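Local coordinates for protein plasmodium falciparum gamete antigen 27/25 (Plasmodium falciparum, PDB 1N81) that is essential for sexual development of the malaria parasite, although its molecular role is unknown and may involve protein dimerization, at residues A[106-111]-A[152-157]; A[121-126]-A[130-135]; A[137-142]-A[164-169]. All coordinates share one frame; numbering follows the deposited sequence.

Contact 1: A[106-111]-A[152-157]; sequences LWVEQR and VKFTDD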
loop_
_atom_site.group_PDB
_atom_site.type_symbol
_atom_site.label_atom_id
_atom_site.label_comp_id
_atom_site.label_asym_id
_atom_site.label_seq_id
_atom_site.Cartn_x
_atom_site.Cartn_y
_atom_site.Cartn_z
ATOM N N LEU A 106 -7.737 -2.229 3.827
ATOM C CA LEU A 106 -6.374 -2.486 3.391
ATOM C C LEU A 106 -6.433 -3.188 2.050
ATOM O O LEU A 106 -5.681 -2.874 1.133
ATOM C CB LEU A 106 -5.623 -3.365 4.420
ATOM C CG LEU A 106 -5.317 -2.703 5.788
ATOM C CD1 LEU A 106 -4.551 -3.663 6.679
ATOM C CD2 LEU A 106 -4.511 -1.407 5.610
ATOM N N TRP A 107 -7.351 -4.137 1.946
ATOM C CA TRP A 107 -7.541 -4.921 0.731
ATOM C C TRP A 107 -7.865 -4.008 -0.440
ATOM O O TRP A 107 -7.295 -4.149 -1.529
ATOM C CB TRP A 107 -8.698 -5.903 0.937
ATOM C CG TRP A 107 -8.906 -6.902 -0.131
ATOM C CD1 TRP A 107 -8.430 -8.183 -0.152
ATOM C CD2 TRP A 107 -9.656 -6.729 -1.364
ATOM N NE1 TRP A 107 -8.833 -8.819 -1.309
ATOM C CE2 TRP A 107 -9.583 -7.960 -2.063
ATOM C CE3 TRP A 107 -10.376 -5.672 -1.924
ATOM C CZ2 TRP A 107 -10.195 -8.144 -3.320
ATOM C CZ3 TRP A 107 -10.984 -5.851 -3.164
ATOM C CH2 TRP A 107 -10.894 -7.084 -3.850
ATOM N N VAL A 108 -8.792 -3.086 -0.207
ATOM C CA VAL A 108 -9.213 -2.163 -1.235
ATOM C C VAL A 108 -8.037 -1.343 -1.762
ATOM O O VAL A 108 -7.822 -1.255 -2.966
ATOM C CB VAL A 108 -10.309 -1.235 -0.703
ATOM C CG1 VAL A 108 -10.496 -0.021 -1.672
ATOM C CG2 VAL A 108 -11.646 -2.062 -0.553
ATOM N N GLU A 109 -7.264 -0.777 -0.851
ATOM C CA GLU A 109 -6.120 0.033 -1.227
ATOM C C GLU A 109 -5.098 -0.831 -1.984
ATOM O O GLU A 109 -4.594 -0.424 -3.047
ATOM C CB GLU A 109 -5.485 0.675 0.021
ATOM C CG GLU A 109 -4.363 1.664 -0.311
ATOM C CD GLU A 109 -3.787 2.367 0.911
ATOM O OE1 GLU A 109 -2.768 3.064 0.749
ATOM O OE2 GLU A 109 -4.335 2.239 2.030
ATOM N N GLN A 110 -4.821 -2.031 -1.479
ATOM C CA GLN A 110 -3.840 -2.879 -2.157
ATOM C C GLN A 110 -4.313 -3.266 -3.574
ATOM O O GLN A 110 -3.541 -3.218 -4.553
ATOM C CB GLN A 110 -3.496 -4.114 -1.317
ATOM C CG GLN A 110 -2.400 -4.937 -1.956
ATOM C CD GLN A 110 -1.885 -6.045 -1.076
ATOM O OE1 GLN A 110 -2.482 -6.378 -0.063
ATOM N NE2 GLN A 110 -0.766 -6.626 -1.467
ATOM N N ARG A 111 -5.594 -3.594 -3.699
ATOM C CA ARG A 111 -6.143 -3.898 -5.012
ATOM C C ARG A 111 -6.092 -2.698 -6.003
ATOM O O ARG A 111 -5.837 -2.880 -7.195
ATOM C CB ARG A 111 -7.593 -4.319 -4.885
ATOM C CG ARG A 111 -8.257 -4.579 -6.192
ATOM C CD ARG A 111 -7.596 -5.736 -6.949
ATOM N NE ARG A 111 -8.546 -6.369 -7.866
ATOM C CZ ARG A 111 -9.134 -7.550 -7.657
ATOM N NH1 ARG A 111 -8.870 -8.244 -6.561
ATOM N NH2 ARG A 111 -9.986 -8.038 -8.552
ATOM N N VAL A 152 -17.428 -1.804 1.792
ATOM C CA VAL A 152 -16.860 -0.883 2.763
ATOM C C VAL A 152 -17.064 0.500 2.192
ATOM O O VAL A 152 -17.314 0.635 0.997
ATOM C CB VAL A 152 -15.324 -1.094 2.988
ATOM C CG1 VAL A 152 -15.058 -2.399 3.690
ATOM C CG2 VAL A 152 -14.586 -1.074 1.672
ATOM N N LYS A 153 -16.984 1.523 3.038
ATOM C CA LYS A 153 -17.104 2.891 2.574
ATOM C C LYS A 153 -16.098 3.773 3.313
ATOM O O LYS A 153 -16.179 3.947 4.528
ATOM C CB LYS A 153 -18.520 3.437 2.798
ATOM C CG LYS A 153 -18.981 4.417 1.702
ATOM C CD LYS A 153 -17.861 5.346 1.231
ATOM C CE LYS A 153 -18.282 6.235 0.059
ATOM N NZ LYS A 153 -19.092 7.406 0.502
ATOM N N PHE A 154 -15.139 4.314 2.572
ATOM C CA PHE A 154 -14.121 5.179 3.143
ATOM C C PHE A 154 -14.771 6.531 3.337
ATOM O O PHE A 154 -15.644 6.889 2.561
ATOM C CB PHE A 154 -12.960 5.363 2.156
ATOM C CG PHE A 154 -11.985 4.202 2.111
ATOM C CD1 PHE A 154 -12.412 2.917 1.787
ATOM C CD2 PHE A 154 -10.630 4.410 2.387
ATOM C CE1 PHE A 154 -11.508 1.851 1.742
ATOM C CE2 PHE A 154 -9.721 3.363 2.345
ATOM C CZ PHE A 154 -10.162 2.080 2.021
ATOM N N THR A 155 -14.360 7.285 4.356
ATOM C CA THR A 155 -14.910 8.626 4.513
ATOM C C THR A 155 -14.141 9.430 3.470
ATOM O O THR A 155 -13.117 8.962 2.959
ATOM C CB THR A 155 -14.630 9.211 5.889
ATOM O OG1 THR A 155 -13.219 9.264 6.098
ATOM C CG2 THR A 155 -15.269 8.382 6.959
ATOM N N ASP A 156 -14.605 10.632 3.156
ATOM C CA ASP A 156 -13.931 11.449 2.150
ATOM C C ASP A 156 -12.480 11.715 2.517
ATOM O O ASP A 156 -11.628 11.822 1.635
ATOM C CB ASP A 156 -14.658 12.786 1.938
ATOM C CG ASP A 156 -16.111 12.604 1.528
ATOM O OD1 ASP A 156 -16.374 11.819 0.592
ATOM O OD2 ASP A 156 -16.991 13.246 2.142
ATOM N N ASP A 157 -12.193 11.837 3.810
ATOM C CA ASP A 157 -10.821 12.101 4.222
ATOM C C ASP A 157 -9.981 10.856 4.019
ATOM O O ASP A 157 -8.879 10.933 3.472
ATOM C CB ASP A 157 -10.753 12.536 5.684
ATOM C CG ASP A 157 -11.232 13.956 5.887
ATOM O OD1 ASP A 157 -11.008 14.790 4.981
ATOM O OD2 ASP A 157 -11.816 14.237 6.956
#
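The Phe154 ring meets Val108 obliquely, the valine lying neither squarely over a face nor squarely at an edge, with Val108 CG1 4.0 Å from Phe154 CE1. Around the same ring, Phe143 stands edge-to-face, Tyr105 comes up with its plane tilted by about 30°, and Tyr88 adds a further aromatic neighbour. Within segment 106-111, the Trp107 indole carries Arg111 CB over one face, 4.1 Å above its plane and displaced toward the rim, and makes a cation-pi contact with Lys150. Val108 itself works with both branches. Its CG1, anti to the backbone N (chi1 165°), is the methyl that reaches the phenylalanine, while CG2 turns to Val152 and lies 3.8 Å from Val152 CG2. The two valines pass alongside each other, pointing opposite ways, whereas Val108 and Phe154 reach toward each other from opposing sides; Val108 touches both partners, one with each branch. In this all-helical protein, segment 152-157 holds the end of the link from helix 136-150 and the first residues of helix 156-173, laid against the middle of the long helix 96-122. Thr155 serves as N-cap of helix 156-173, its side chain capping a backbone N further along. One residue earlier, the backbone N of Phe154 is hydrogen-bonded to Glu147 OE2, which ties the turn back to the preceding helix just where the ring enters the core. No hydrogen bond joins the two segments; their cohesion is apolar, and 136 Å² of surface is buried between them. The charged neighbour of Val108, Glu109, is buried too, and its carboxylate is matched from two helices: OE1 forms a salt bridge with Arg84 and OE2 another with Arg165.

Contact 2: A[121-126]-A[130-135]; sequences DHAREV and KRIMND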
loop_
_atom_site.group_PDB
_atom_site.type_symbol
_atom_site.label_atom_id
_atom_site.label_comp_id
_atom_site.label_asym_id
_atom_site.label_seq_id
_atom_site.Cartn_x
_atom_site.Cartn_y
_atom_site.Cartn_z
ATOM N N ASP A 121 2.303 -0.369 -16.457
ATOM C CA ASP A 121 3.155 -1.273 -17.231
ATOM C C ASP A 121 2.829 -1.290 -18.731
ATOM O O ASP A 121 3.725 -1.439 -19.570
ATOM C CB ASP A 121 3.024 -2.721 -16.737
ATOM C CG ASP A 121 3.554 -2.927 -15.338
ATOM O OD1 ASP A 121 4.312 -2.068 -14.827
ATOM O OD2 ASP A 121 3.207 -3.977 -14.752
ATOM N N HIS A 122 1.548 -1.167 -19.061
ATOM C CA HIS A 122 1.129 -1.209 -20.452
ATOM C C HIS A 122 1.303 0.090 -21.207
ATOM O O HIS A 122 1.186 0.088 -22.423
ATOM C CB HIS A 122 -0.328 -1.654 -20.568
ATOM C CG HIS A 122 -0.588 -3.035 -20.039
ATOM N ND1 HIS A 122 -1.844 -3.606 -20.041
ATOM C CD2 HIS A 122 0.241 -3.944 -19.469
ATOM C CE1 HIS A 122 -1.778 -4.809 -19.492
ATOM N NE2 HIS A 122 -0.526 -5.036 -19.137
ATOM N N ALA A 123 1.558 1.197 -20.508
ATOM C CA ALA A 123 1.746 2.476 -21.196
ATOM C C ALA A 123 3.159 2.501 -21.795
ATOM O O ALA A 123 4.104 1.960 -21.220
ATOM C CB ALA A 123 1.546 3.635 -20.243
ATOM N N ARG A 124 3.286 3.121 -22.959
ATOM C CA ARG A 124 4.553 3.182 -23.683
ATOM C C ARG A 124 5.581 4.163 -23.130
ATOM O O ARG A 124 6.687 3.781 -22.775
ATOM C CB ARG A 124 4.263 3.533 -25.145
ATOM C CG ARG A 124 5.408 3.309 -26.116
ATOM C CD ARG A 124 4.968 3.689 -27.530
ATOM N NE ARG A 124 5.842 3.113 -28.552
ATOM C CZ ARG A 124 5.582 3.125 -29.859
ATOM N NH1 ARG A 124 4.468 3.690 -30.313
ATOM N NH2 ARG A 124 6.431 2.557 -30.711
ATOM N N GLU A 125 5.207 5.433 -23.076
ATOM C CA GLU A 125 6.091 6.495 -22.608
ATOM C C GLU A 125 6.173 6.577 -21.086
ATOM O O GLU A 125 5.182 6.361 -20.392
ATOM C CB GLU A 125 5.590 7.844 -23.134
ATOM C CG GLU A 125 5.136 7.862 -24.597
ATOM C CD GLU A 125 6.290 7.796 -25.584
ATOM O OE1 GLU A 125 7.290 8.527 -25.388
ATOM O OE2 GLU A 125 6.185 7.024 -26.565
ATOM N N VAL A 126 7.352 6.914 -20.570
ATOM C CA VAL A 126 7.540 7.048 -19.131
ATOM C C VAL A 126 6.674 8.198 -18.626
ATOM O O VAL A 126 6.238 8.202 -17.474
ATOM C CB VAL A 126 9.019 7.331 -18.783
ATOM C CG1 VAL A 126 9.172 7.693 -17.333
ATOM C CG2 VAL A 126 9.846 6.108 -19.071
ATOM N N LYS A 130 3.856 7.999 -15.660
ATOM C CA LYS A 130 3.785 8.899 -14.521
ATOM C C LYS A 130 2.394 9.522 -14.408
ATOM O O LYS A 130 1.830 9.600 -13.299
ATOM C CB LYS A 130 4.870 9.987 -14.612
ATOM C CG LYS A 130 4.775 11.058 -13.527
ATOM C CD LYS A 130 5.926 12.074 -13.599
ATOM C CE LYS A 130 5.893 13.029 -12.386
ATOM N NZ LYS A 130 7.168 13.791 -12.161
ATOM N N ARG A 131 1.836 9.965 -15.535
ATOM C CA ARG A 131 0.503 10.543 -15.505
ATOM C C ARG A 131 -0.485 9.510 -14.881
ATOM O O ARG A 131 -1.316 9.847 -14.013
ATOM C CB ARG A 131 0.026 10.871 -16.900
ATOM C CG ARG A 131 -1.329 11.555 -16.884
ATOM C CD ARG A 131 -1.930 11.605 -18.279
ATOM N NE ARG A 131 -2.417 10.301 -18.737
ATOM C CZ ARG A 131 -3.457 9.653 -18.200
ATOM N NH1 ARG A 131 -4.142 10.180 -17.182
ATOM N NH2 ARG A 131 -3.804 8.466 -18.671
ATOM N N ILE A 132 -0.378 8.254 -15.313
ATOM C CA ILE A 132 -1.269 7.210 -14.808
ATOM C C ILE A 132 -1.121 7.045 -13.294
ATOM O O ILE A 132 -2.120 7.004 -12.591
ATOM C CB ILE A 132 -1.041 5.858 -15.553
ATOM C CG1 ILE A 132 -1.487 6.004 -17.007
ATOM C CG2 ILE A 132 -1.892 4.726 -14.913
ATOM C CD1 ILE A 132 -1.059 4.845 -17.920
ATOM N N MET A 133 0.117 7.008 -12.799
ATOM C CA MET A 133 0.369 6.867 -11.363
ATOM C C MET A 133 -0.343 7.950 -10.549
ATOM O O MET A 133 -0.776 7.720 -9.406
ATOM C CB MET A 133 1.863 6.948 -11.072
ATOM C CG MET A 133 2.656 5.786 -11.604
ATOM S SD MET A 133 4.394 5.929 -11.147
ATOM C CE MET A 133 5.016 4.373 -11.702
ATOM N N ASN A 134 -0.486 9.120 -11.163
ATOM C CA ASN A 134 -1.112 10.265 -10.515
ATOM C C ASN A 134 -2.561 10.470 -10.942
ATOM O O ASN A 134 -3.193 11.418 -10.498
ATOM C CB ASN A 134 -0.307 11.565 -10.832
ATOM C CG ASN A 134 1.094 11.573 -10.196
ATOM O OD1 ASN A 134 1.223 11.450 -8.997
ATOM N ND2 ASN A 134 2.139 11.734 -11.013
ATOM N N ASP A 135 -3.105 9.591 -11.791
ATOM C CA ASP A 135 -4.470 9.800 -12.267
ATOM C C ASP A 135 -5.542 9.609 -11.183
ATOM O O ASP A 135 -6.077 8.510 -11.004
ATOM C CB ASP A 135 -4.760 8.873 -13.467
ATOM C CG ASP A 135 -5.992 9.320 -14.271
ATOM O OD1 ASP A 135 -6.902 9.930 -13.679
ATOM O OD2 ASP A 135 -6.041 9.053 -15.488
#
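Val126 O accepts a hydrogen bond from Lys130 N at 3.0 Å, the i to i+4 step of the helix 126-133, with the chain before it turning so that the Ala123 and Ile132 CA atoms come within 8.5 Å. That turn follows helix 96-122 and makes a tight helix-to-helix corner between it and helix 126-133, with Glu125 in the N-cap position of the second helix. Across the corner, Ala123 CB meets the end of Ile132, whose CD1 lies 3.7 Å away. The isoleucine reaches it through CG1, which is set anti to the carbonyl carbon (chi1 -67°) and continues extended to CD1; Val116, Asn119 and Val120 of helix 96-122 also touch this side chain. Lys130 touches with its base, CB standing 3.6 Å from Val126 O, while its extended chain leads away. At the far end of the helix, Arg131 NH1 forms a salt bridge to Asp135 OD2 at 2.8 Å. The oxygen lies near the guanidinium plane, but the nitrogen stands well above the carboxylate plane, 52° out of it. Glu128 pairs with NE of the same arginine, and Asp135 OD1 caps Leu138 N at the start of helix 136-150. A single apolar touch lies on the inner side of the corner, while ion pairs on the exposed side would be expected to be partly screened by solvent.

Contact 3: A[137-142]-A[164-169]; sequences KLIRML and ARISQF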
loop_
_atom_site.group_PDB
_atom_site.type_symbol
_atom_site.label_atom_id
_atom_site.label_comp_id
_atom_site.label_asym_id
_atom_site.label_seq_id
_atom_site.Cartn_x
_atom_site.Cartn_y
_atom_site.Cartn_z
ATOM N N LYS A 137 -8.531 10.431 -11.204
ATOM C CA LYS A 137 -9.809 10.036 -11.776
ATOM C C LYS A 137 -9.888 8.515 -11.872
ATOM O O LYS A 137 -10.896 7.907 -11.503
ATOM C CB LYS A 137 -9.982 10.644 -13.161
ATOM C CG LYS A 137 -11.322 10.363 -13.783
ATOM C CD LYS A 137 -11.685 11.439 -14.813
ATOM C CE LYS A 137 -13.175 11.430 -15.133
ATOM N NZ LYS A 137 -13.606 10.172 -15.802
ATOM N N LEU A 138 -8.825 7.917 -12.387
ATOM C CA LEU A 138 -8.756 6.464 -12.523
ATOM C C LEU A 138 -8.803 5.863 -11.115
ATOM O O LEU A 138 -9.515 4.905 -10.865
ATOM C CB LEU A 138 -7.458 6.060 -13.228
ATOM C CG LEU A 138 -7.125 4.565 -13.284
ATOM C CD1 LEU A 138 -8.152 3.825 -14.143
ATOM C CD2 LEU A 138 -5.737 4.377 -13.860
ATOM N N ILE A 139 -8.070 6.452 -10.179
ATOM C CA ILE A 139 -8.081 5.921 -8.825
ATOM C C ILE A 139 -9.483 5.959 -8.203
ATOM O O ILE A 139 -9.926 4.975 -7.588
ATOM C CB ILE A 139 -7.060 6.656 -7.936
ATOM C CG1 ILE A 139 -5.635 6.318 -8.423
ATOM C CG2 ILE A 139 -7.224 6.226 -6.466
ATOM C CD1 ILE A 139 -4.562 7.231 -7.833
ATOM N N ARG A 140 -10.187 7.066 -8.388
ATOM C CA ARG A 140 -11.520 7.207 -7.824
ATOM C C ARG A 140 -12.444 6.133 -8.381
ATOM O O ARG A 140 -13.212 5.539 -7.641
ATOM C CB ARG A 140 -12.107 8.587 -8.133
ATOM C CG ARG A 140 -13.518 8.831 -7.517
ATOM C CD ARG A 140 -13.514 8.833 -5.976
ATOM N NE ARG A 140 -14.157 7.637 -5.429
ATOM C CZ ARG A 140 -14.356 7.411 -4.132
ATOM N NH1 ARG A 140 -13.973 8.300 -3.223
ATOM N NH2 ARG A 140 -14.920 6.273 -3.735
ATOM N N MET A 141 -12.365 5.883 -9.684
ATOM C CA MET A 141 -13.209 4.860 -10.280
ATOM C C MET A 141 -12.843 3.473 -9.809
ATOM O O MET A 141 -13.730 2.676 -9.483
ATOM C CB MET A 141 -13.174 4.952 -11.808
ATOM C CG MET A 141 -13.993 6.127 -12.314
ATOM S SD MET A 141 -14.119 6.161 -14.112
ATOM C CE MET A 141 -12.701 7.056 -14.484
ATOM N N LEU A 142 -11.555 3.149 -9.775
ATOM C CA LEU A 142 -11.183 1.832 -9.271
ATOM C C LEU A 142 -11.650 1.674 -7.807
ATOM O O LEU A 142 -12.102 0.583 -7.405
ATOM C CB LEU A 142 -9.677 1.597 -9.395
ATOM C CG LEU A 142 -9.147 1.410 -10.825
ATOM C CD1 LEU A 142 -7.622 1.434 -10.797
ATOM C CD2 LEU A 142 -9.640 0.077 -11.425
ATOM N N ALA A 164 -3.582 9.576 -2.242
ATOM C CA ALA A 164 -2.232 10.133 -2.187
ATOM C C ALA A 164 -1.199 9.019 -1.918
ATOM O O ALA A 164 -0.131 8.997 -2.520
ATOM C CB ALA A 164 -2.150 11.213 -1.099
ATOM N N ARG A 165 -1.525 8.089 -1.027
ATOM C CA ARG A 165 -0.606 6.996 -0.723
ATOM C C ARG A 165 -0.369 6.120 -1.931
ATOM O O ARG A 165 0.743 5.665 -2.189
ATOM C CB ARG A 165 -1.175 6.102 0.361
ATOM C CG ARG A 165 -0.971 6.621 1.786
ATOM C CD ARG A 165 -1.564 5.590 2.752
ATOM N NE ARG A 165 -2.549 6.293 3.514
ATOM C CZ ARG A 165 -3.804 5.934 3.629
ATOM N NH1 ARG A 165 -4.270 4.850 3.035
ATOM N NH2 ARG A 165 -4.592 6.679 4.355
ATOM N N ILE A 166 -1.450 5.866 -2.644
ATOM C CA ILE A 166 -1.425 5.021 -3.815
ATOM C C ILE A 166 -0.449 5.594 -4.860
ATOM O O ILE A 166 0.433 4.879 -5.381
ATOM C CB ILE A 166 -2.847 4.935 -4.353
ATOM C CG1 ILE A 166 -3.646 3.988 -3.450
ATOM C CG2 ILE A 166 -2.867 4.513 -5.836
ATOM C CD1 ILE A 166 -5.125 3.926 -3.834
ATOM N N SER A 167 -0.602 6.878 -5.151
ATOM C CA SER A 167 0.275 7.526 -6.125
ATOM C C SER A 167 1.705 7.462 -5.583
ATOM O O SER A 167 2.637 7.114 -6.320
ATOM C CB SER A 167 -0.157 8.978 -6.371
ATOM O OG SER A 167 -1.361 9.013 -7.113
ATOM N N GLN A 168 1.869 7.729 -4.288
ATOM C CA GLN A 168 3.199 7.674 -3.686
ATOM C C GLN A 168 3.797 6.297 -3.772
ATOM O O GLN A 168 4.970 6.140 -4.117
ATOM C CB GLN A 168 3.190 8.077 -2.210
ATOM C CG GLN A 168 4.609 8.102 -1.666
ATOM C CD GLN A 168 4.671 8.401 -0.211
ATOM O OE1 GLN A 168 4.380 7.550 0.624
ATOM N NE2 GLN A 168 5.033 9.636 0.116
ATOM N N PHE A 169 2.997 5.291 -3.426
ATOM C CA PHE A 169 3.456 3.910 -3.467
ATOM C C PHE A 169 3.936 3.527 -4.886
ATOM O O PHE A 169 4.983 2.918 -5.056
ATOM C CB PHE A 169 2.319 2.963 -3.038
ATOM C CG PHE A 169 2.700 1.500 -3.071
ATOM C CD1 PHE A 169 3.003 0.818 -1.887
ATOM C CD2 PHE A 169 2.754 0.809 -4.283
ATOM C CE1 PHE A 169 3.358 -0.548 -1.893
ATOM C CE2 PHE A 169 3.106 -0.549 -4.315
ATOM C CZ PHE A 169 3.412 -1.232 -3.104
#
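Ile139 and Ile166 bring together two consecutive helices of this all-helical fold, helix 136-150 and helix 156-173, which are steeply inclined to each other where they meet and are joined by the short link between them. Apolar packing carries most of the contact. The two isoleucines overlap side by side, each tip beside the other's branch: Ile139 CD1 lies 3.8 Å from Ile166 CG2, and at the other end Ile139 CG2 is 4.1 Å from Ile166 CD1. In each isoleucine CG1 stands anti to the carbonyl carbon (chi1 -68° in Ile139, -76° in Ile166), which leaves CG2 anti to the backbone N, facing the other's chain end. Tyr159 and Ala163, on earlier turns of helix 156-173, continue the surface that receives Ile139, and Val112 of helix 96-122 packs on Ile166.

The polar element is Ser167, which adjoins this pair without a hydrogen bond between the segments. Its hydroxyl is instead hydrogen-bonded to the backbone O of Met133, near the end of helix 126-133, so a polar group beside the apolar core is satisfied from a third helix. The same oxygen, Ser167 OG, also lies 3.7 Å from the Ile139 CD1 methyl.

In the fold
Contacts 1 and 3 lie in the buried core, about 11 Å apart between centres, and both use helix 156-173; contact 2 sits farther out and is only partly buried. Helix 96-122 serves contact 1 from its middle and contact 2 from its end. A buried salt bridge joins contact 1 to contact 3, and the serine hydrogen bond joins contact 3 to contact 2. Chemistry follows place: neither core contact has a hydrogen bond between its segments, and apolar side chains do most of the touching, whereas the outer corner adds a backbone hydrogen bond to its apolar touch.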